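Local atomic coordinates of FTT_1639c (Francisella tularensis subsp. tularensis, PDB entry 7KZW), a protein that is of unknown function, the part modelled here being a compact, strand-rich domain from a protein predicted to be membrane-bound. Residues A[9-14]-A[88-93]; A[92-97]-A[101-106]. The protein carries 3 engineered substitutions. All blocks are in the same frame, centred on the assembly; numbering follows the deposited sequence. Where two conformers were deposited one is given.

Interaction 1: A[9-14]-A[88-93]; sequences PLLKHG and RNELLK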
loop_
_atom_site.group_PDB
_atom_site.type_symbol
_atom_site.label_atom_id
_atom_site.label_comp_id
_atom_site.label_asym_id
_atom_site.label_seq_id
_atom_site.Cartn_x
_atom_site.Cartn_y
_atom_site.Cartn_z
ATOM N N PRO A 9 -4.502 2.046 7.303
ATOM C CA PRO A 9 -4.882 0.709 7.798
ATOM C C PRO A 9 -4.422 -0.440 6.899
ATOM O O PRO A 9 -4.285 -0.294 5.688
ATOM C CB PRO A 9 -6.417 0.776 7.853
ATOM C CG PRO A 9 -6.727 2.270 7.863
ATOM C CD PRO A 9 -5.688 2.908 7.048
ATOM N N LEU A 10 -4.160 -1.588 7.533
ATOM C CA LEU A 10 -3.883 -2.842 6.858
ATOM C C LEU A 10 -5.229 -3.532 6.623
ATOM O O LEU A 10 -5.951 -3.843 7.594
ATOM C CB LEU A 10 -2.946 -3.686 7.736
ATOM C CG LEU A 10 -2.646 -5.045 7.144
ATOM C CD1 LEU A 10 -1.814 -4.981 5.908
ATOM C CD2 LEU A 10 -1.885 -5.863 8.187
ATOM N N LEU A 11 -5.604 -3.728 5.372
ATOM C CA LEU A 11 -6.885 -4.367 5.048
ATOM C C LEU A 11 -6.810 -5.871 5.023
ATOM O O LEU A 11 -7.758 -6.546 5.477
ATOM C CB LEU A 11 -7.347 -3.972 3.659
ATOM C CG LEU A 11 -7.958 -2.613 3.499
ATOM C CD1 LEU A 11 -8.171 -2.256 2.022
ATOM C CD2 LEU A 11 -9.306 -2.688 4.222
ATOM N N LYS A 12 -5.714 -6.416 4.502
ATOM C CA LYS A 12 -5.659 -7.842 4.200
ATOM C C LYS A 12 -4.184 -8.190 4.057
ATOM O O LYS A 12 -3.364 -7.343 3.695
ATOM C CB LYS A 12 -6.357 -8.080 2.836
ATOM C CG LYS A 12 -6.708 -9.506 2.541
ATOM C CD LYS A 12 -7.603 -9.601 1.285
ATOM C CE LYS A 12 -8.346 -10.962 1.253
ATOM N NZ LYS A 12 -8.172 -11.729 -0.031
ATOM N N HIS A 13 -3.842 -9.430 4.358
ATOM C CA HIS A 13 -2.503 -9.940 4.060
ATOM C C HIS A 13 -2.621 -11.406 3.685
ATOM O O HIS A 13 -3.623 -12.062 3.987
ATOM C CB HIS A 13 -1.600 -9.770 5.282
ATOM C CG HIS A 13 -2.073 -10.509 6.500
ATOM N ND1 HIS A 13 -1.600 -11.750 6.853
ATOM C CD2 HIS A 13 -2.962 -10.161 7.458
ATOM C CE1 HIS A 13 -2.194 -12.149 7.968
ATOM N NE2 HIS A 13 -3.016 -11.201 8.359
ATOM N N GLY A 14 -1.587 -11.935 3.033
ATOM C CA GLY A 14 -1.604 -13.339 2.654
ATOM C C GLY A 14 -0.300 -13.724 1.998
ATOM O O GLY A 14 0.626 -12.912 1.878
ATOM N N ARG A 88 -12.612 -1.055 -4.168
ATOM C CA ARG A 88 -12.688 -1.693 -2.862
ATOM C C ARG A 88 -11.893 -0.928 -1.825
ATOM O O ARG A 88 -11.507 -1.484 -0.792
ATOM C CB ARG A 88 -12.217 -3.140 -2.935
ATOM C CG ARG A 88 -13.138 -4.048 -3.705
ATOM C CD ARG A 88 -12.793 -5.530 -3.476
ATOM N NE ARG A 88 -11.348 -5.795 -3.486
ATOM C CZ ARG A 88 -10.706 -6.240 -4.563
ATOM N NH1 ARG A 88 -11.399 -6.468 -5.672
ATOM N NH2 ARG A 88 -9.388 -6.456 -4.540
ATOM N N ASN A 89 -11.603 0.346 -2.112
ATOM C CA ASN A 89 -10.927 1.249 -1.180
ATOM C C ASN A 89 -9.525 0.790 -0.800
ATOM O O ASN A 89 -9.042 1.053 0.306
ATOM C CB ASN A 89 -11.800 1.584 0.029
ATOM C CG ASN A 89 -12.999 2.353 -0.391
ATOM O OD1 ASN A 89 -12.888 3.393 -0.996
ATOM N ND2 ASN A 89 -14.184 1.785 -0.130
ATOM N N GLU A 90 -8.858 0.131 -1.741
ATOM C CA GLU A 90 -7.444 -0.217 -1.569
ATOM C C GLU A 90 -6.556 0.912 -2.094
ATOM O O GLU A 90 -6.837 1.505 -3.168
ATOM C CB GLU A 90 -7.142 -1.472 -2.349
ATOM C CG GLU A 90 -8.016 -2.679 -1.918
ATOM C CD GLU A 90 -7.933 -3.832 -2.880
ATOM O OE1 GLU A 90 -7.728 -3.586 -4.087
ATOM O OE2 GLU A 90 -8.064 -4.985 -2.419
ATOM N N LEU A 91 -5.508 1.254 -1.325
ATOM C CA LEU A 91 -4.559 2.279 -1.752
ATOM C C LEU A 91 -3.260 1.660 -2.275
ATOM O O LEU A 91 -2.716 2.111 -3.285
ATOM C CB LEU A 91 -4.262 3.278 -0.617
ATOM C CG LEU A 91 -3.461 4.478 -1.136
ATOM C CD1 LEU A 91 -4.311 5.439 -2.041
ATOM C CD2 LEU A 91 -2.954 5.255 0.083
ATOM N N LEU A 92 -2.675 0.710 -1.516
ATOM C CA LEU A 92 -1.351 0.198 -1.852
ATOM C C LEU A 92 -1.346 -1.290 -1.630
ATOM O O LEU A 92 -1.740 -1.752 -0.558
ATOM C CB LEU A 92 -0.291 0.781 -0.918
ATOM C CG LEU A 92 -0.062 2.270 -0.961
ATOM C CD1 LEU A 92 0.947 2.672 0.196
ATOM C CD2 LEU A 92 0.531 2.740 -2.308
ATOM N N LYS A 93 -0.788 -2.027 -2.594
ATOM C CA LYS A 93 -0.457 -3.441 -2.374
ATOM C C LYS A 93 1.051 -3.576 -2.291
ATOM O O LYS A 93 1.767 -3.288 -3.257
ATOM C CB LYS A 93 -0.943 -4.306 -3.515
ATOM C CG LYS A 93 -0.778 -5.783 -3.156
ATOM C CD LYS A 93 -1.269 -6.616 -4.349
ATOM C CE LYS A 93 -1.149 -8.121 -4.022
ATOM N NZ LYS A 93 -1.602 -8.992 -5.172
#
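Two classic beta bulges lie near this contact, in which L11 of strand 6-16 reaches E90 and N89 at the start of strand 90-97. L11 and K12 together face M25, and L91 and L92 together face F26, so both bulges are set against strand 21-27. That strand runs between the other two in the sheet and is hydrogen-bonded to each. With no hydrogen bond between them, the segments meet through one apolar branch: the CA atoms of L11 and E90 are 7.8 Å apart. L11 CG stands anti to the carbonyl carbon (chi1 -78°) and CD1 anti to CA (chi2 171°), which carries CD1 toward N89 and E90, 3.8 Å from N89 O and 4.0 Å from E90 CG. The two side chains cross at about a right angle, and that of E90 also rests on M25. The patch is small and lies at the surface. N89 turns its amide elsewhere, with OD1 taking a hydrogen bond from N39 ND2. Beyond CG the E90 chain is extended, carrying its carboxylate to R88 in a salt bridge: R88 NH2 meets E90 OE2 at 2.9 Å, on the syn side and 33° out of the carboxylate plane.

Interaction 2: A[92-97]-A[101-106]; sequences LKLECK and SNIDYK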
loop_
_atom_site.group_PDB
_atom_site.type_symbol
_atom_site.label_atom_id
_atom_site.label_comp_id
_atom_site.label_asym_id
_atom_site.label_seq_id
_atom_site.Cartn_x
_atom_site.Cartn_y
_atom_site.Cartn_z
ATOM N N LEU A 92 -2.675 0.710 -1.516
ATOM C CA LEU A 92 -1.351 0.198 -1.852
ATOM C C LEU A 92 -1.346 -1.290 -1.630
ATOM O O LEU A 92 -1.740 -1.752 -0.558
ATOM C CB LEU A 92 -0.291 0.781 -0.918
ATOM C CG LEU A 92 -0.062 2.270 -0.961
ATOM C CD1 LEU A 92 0.947 2.672 0.196
ATOM C CD2 LEU A 92 0.531 2.740 -2.308
ATOM N N LYS A 93 -0.788 -2.027 -2.594
ATOM C CA LYS A 93 -0.457 -3.441 -2.374
ATOM C C LYS A 93 1.051 -3.576 -2.291
ATOM O O LYS A 93 1.767 -3.288 -3.257
ATOM C CB LYS A 93 -0.943 -4.306 -3.515
ATOM C CG LYS A 93 -0.778 -5.783 -3.156
ATOM C CD LYS A 93 -1.269 -6.616 -4.349
ATOM C CE LYS A 93 -1.149 -8.121 -4.022
ATOM N NZ LYS A 93 -1.602 -8.992 -5.172
ATOM N N LEU A 94 1.577 -3.982 -1.147
ATOM C CA LEU A 94 3.026 -4.223 -0.987
ATOM C C LEU A 94 3.241 -5.717 -1.159
ATOM O O LEU A 94 2.629 -6.516 -0.442
ATOM C CB LEU A 94 3.465 -3.803 0.405
ATOM C CG LEU A 94 4.945 -4.075 0.715
ATOM C CD1 LEU A 94 5.890 -3.427 -0.268
ATOM C CD2 LEU A 94 5.218 -3.628 2.151
ATOM N N GLU A 95 4.041 -6.093 -2.161
ATOM C CA GLU A 95 4.239 -7.503 -2.527
ATOM C C GLU A 95 5.698 -7.873 -2.346
ATOM O O GLU A 95 6.593 -7.043 -2.580
ATOM C CB GLU A 95 3.968 -7.715 -4.040
ATOM C CG GLU A 95 2.547 -7.486 -4.440
ATOM C CD GLU A 95 2.306 -7.854 -5.899
ATOM O OE1 GLU A 95 3.275 -7.884 -6.697
ATOM O OE2 GLU A 95 1.154 -8.104 -6.240
ATOM N N CYS A 96 5.915 -9.022 -1.872
ATOM C CA CYS A 96 7.315 -9.612 -1.896
ATOM C C CYS A 96 7.368 -10.967 -2.688
ATOM O O CYS A 96 6.362 -11.700 -2.852
ATOM C CB CYS A 96 7.802 -9.805 -0.460
ATOM S SG CYS A 96 6.894 -11.058 0.497
ATOM N N LYS A 97 8.503 -11.173 -3.284
ATOM C CA LYS A 97 8.673 -12.376 -4.082
ATOM C C LYS A 97 10.011 -12.989 -3.731
ATOM O O LYS A 97 11.048 -12.335 -3.912
ATOM C CB LYS A 97 8.626 -12.033 -5.579
ATOM C CG LYS A 97 9.000 -13.154 -6.526
ATOM C CD LYS A 97 7.878 -14.138 -6.673
ATOM C CE LYS A 97 8.146 -15.022 -7.906
ATOM N NZ LYS A 97 7.227 -16.197 -7.924
ATOM N N SER A 101 12.982 -12.482 0.405
ATOM C CA SER A 101 12.460 -11.133 0.171
ATOM C C SER A 101 12.178 -10.430 1.492
ATOM O O SER A 101 11.749 -11.042 2.492
ATOM C CB SER A 101 11.215 -11.185 -0.718
ATOM O OG SER A 101 10.230 -11.987 -0.088
ATOM N N ASN A 102 12.420 -9.130 1.506
ATOM C CA ASN A 102 12.327 -8.339 2.725
ATOM C C ASN A 102 12.386 -6.881 2.352
ATOM O O ASN A 102 13.211 -6.492 1.517
ATOM C CB ASN A 102 13.536 -8.701 3.569
ATOM C CG ASN A 102 13.646 -7.867 4.848
ATOM O OD1 ASN A 102 12.823 -8.019 5.716
ATOM N ND2 ASN A 102 14.649 -6.992 4.923
ATOM N N ILE A 103 11.566 -6.071 3.029
ATOM C CA ILE A 103 11.619 -4.624 2.813
ATOM C C ILE A 103 11.308 -3.896 4.131
ATOM O O ILE A 103 10.379 -4.249 4.867
ATOM C CB ILE A 103 10.632 -4.203 1.697
ATOM C CG1 ILE A 103 10.736 -2.693 1.464
ATOM C CG2 ILE A 103 9.158 -4.622 2.019
ATOM C CD1 ILE A 103 9.939 -2.211 0.247
ATOM N N ASP A 104 12.063 -2.839 4.396
ATOM C CA ASP A 104 11.712 -1.854 5.431
ATOM C C ASP A 104 11.281 -0.553 4.751
ATOM O O ASP A 104 11.956 -0.044 3.851
ATOM C CB ASP A 104 12.938 -1.512 6.257
ATOM C CG ASP A 104 13.444 -2.692 7.032
ATOM O OD1 ASP A 104 12.627 -3.385 7.709
ATOM O OD2 ASP A 104 14.677 -2.934 7.092
ATOM N N TYR A 105 10.153 0.002 5.204
ATOM C CA TYR A 105 9.577 1.134 4.473
ATOM C C TYR A 105 8.882 2.088 5.446
ATOM O O TYR A 105 8.599 1.752 6.617
ATOM C CB TYR A 105 8.518 0.653 3.446
ATOM C CG TYR A 105 7.382 -0.062 4.116
ATOM C CD1 TYR A 105 6.280 0.651 4.626
ATOM C CD2 TYR A 105 7.404 -1.427 4.289
ATOM C CE1 TYR A 105 5.282 -0.010 5.302
ATOM C CE2 TYR A 105 6.369 -2.095 4.934
ATOM C CZ TYR A 105 5.309 -1.355 5.454
ATOM O OH TYR A 105 4.258 -1.907 6.124
ATOM N N LYS A 106 8.658 3.310 4.926
ATOM C CA LYS A 106 7.807 4.306 5.604
ATOM C C LYS A 106 6.936 4.915 4.504
ATOM O O LYS A 106 7.434 5.266 3.446
ATOM C CB LYS A 106 8.624 5.393 6.287
ATOM C CG LYS A 106 7.745 6.490 6.912
ATOM C CD LYS A 106 8.651 7.493 7.706
ATOM C CE LYS A 106 7.830 8.545 8.490
ATOM N NZ LYS A 106 7.183 7.992 9.707
#
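L94 and C96 face I103, Y105 and S101 across a beta arch: strand 90-97 turns back into strand 102-111 over a short connection, and the two pack through their side chains with no hydrogen bond between them. Their touching parts run 160° apart, nearly antiparallel, on facing parts of one folded sheet. The tight part is apolar and buried. L94 holds CG anti to its backbone N (chi1 177°) and directs both methyls at strand 102-111. CD2 lies 3.4 Å from Y105 CE2, approaching the ring obliquely, and 4.1 Å from I103 CG2, while L94 CD1 stands 4.2 Å from the same I103 methyl. The Y105 ring also meets F62 edge-to-face, and L122 touches both L94 and I103. Nearer the turn the packing becomes more polar: S101 OG is hydrogen-bonded to G98 O within the connection and sits 3.3 Å from C96 CB, a distance that holds for one of the two conformers of C96.

The backs of the two strands are looser and more polar. E95, N102 and D104 start away from the contact, and K93 NZ makes a salt bridge with E95 OE2 through a weak hydrogen bond. N121 ND2 bonds both N102 OD1 and D104 OD1, and exposed K97 sends NZ to N19 O. At the turn the backbone of K97 comes close too, K97 O lying 3.4 Å from S101 CB.

Overall arrangement
From the N terminus, the chain lays down strand 6-16, turns into 21-27 and then builds four further strands before entering strand 90-97. Interaction 1 closes this long excursion of 73 residues and links two strands that sit on either side of 21-27 in the sheet. Interaction 2 follows at once: 92-97 is the continuation of the same strand, and just three residues separate it from 101-106. The two loops therefore come one after the other, meeting at the shared L92 and K93 without one enclosing the other. Their centres are 13 Å apart. Strand 90-97 thus touches along the sheet surface at its start and across the buried interior at its end.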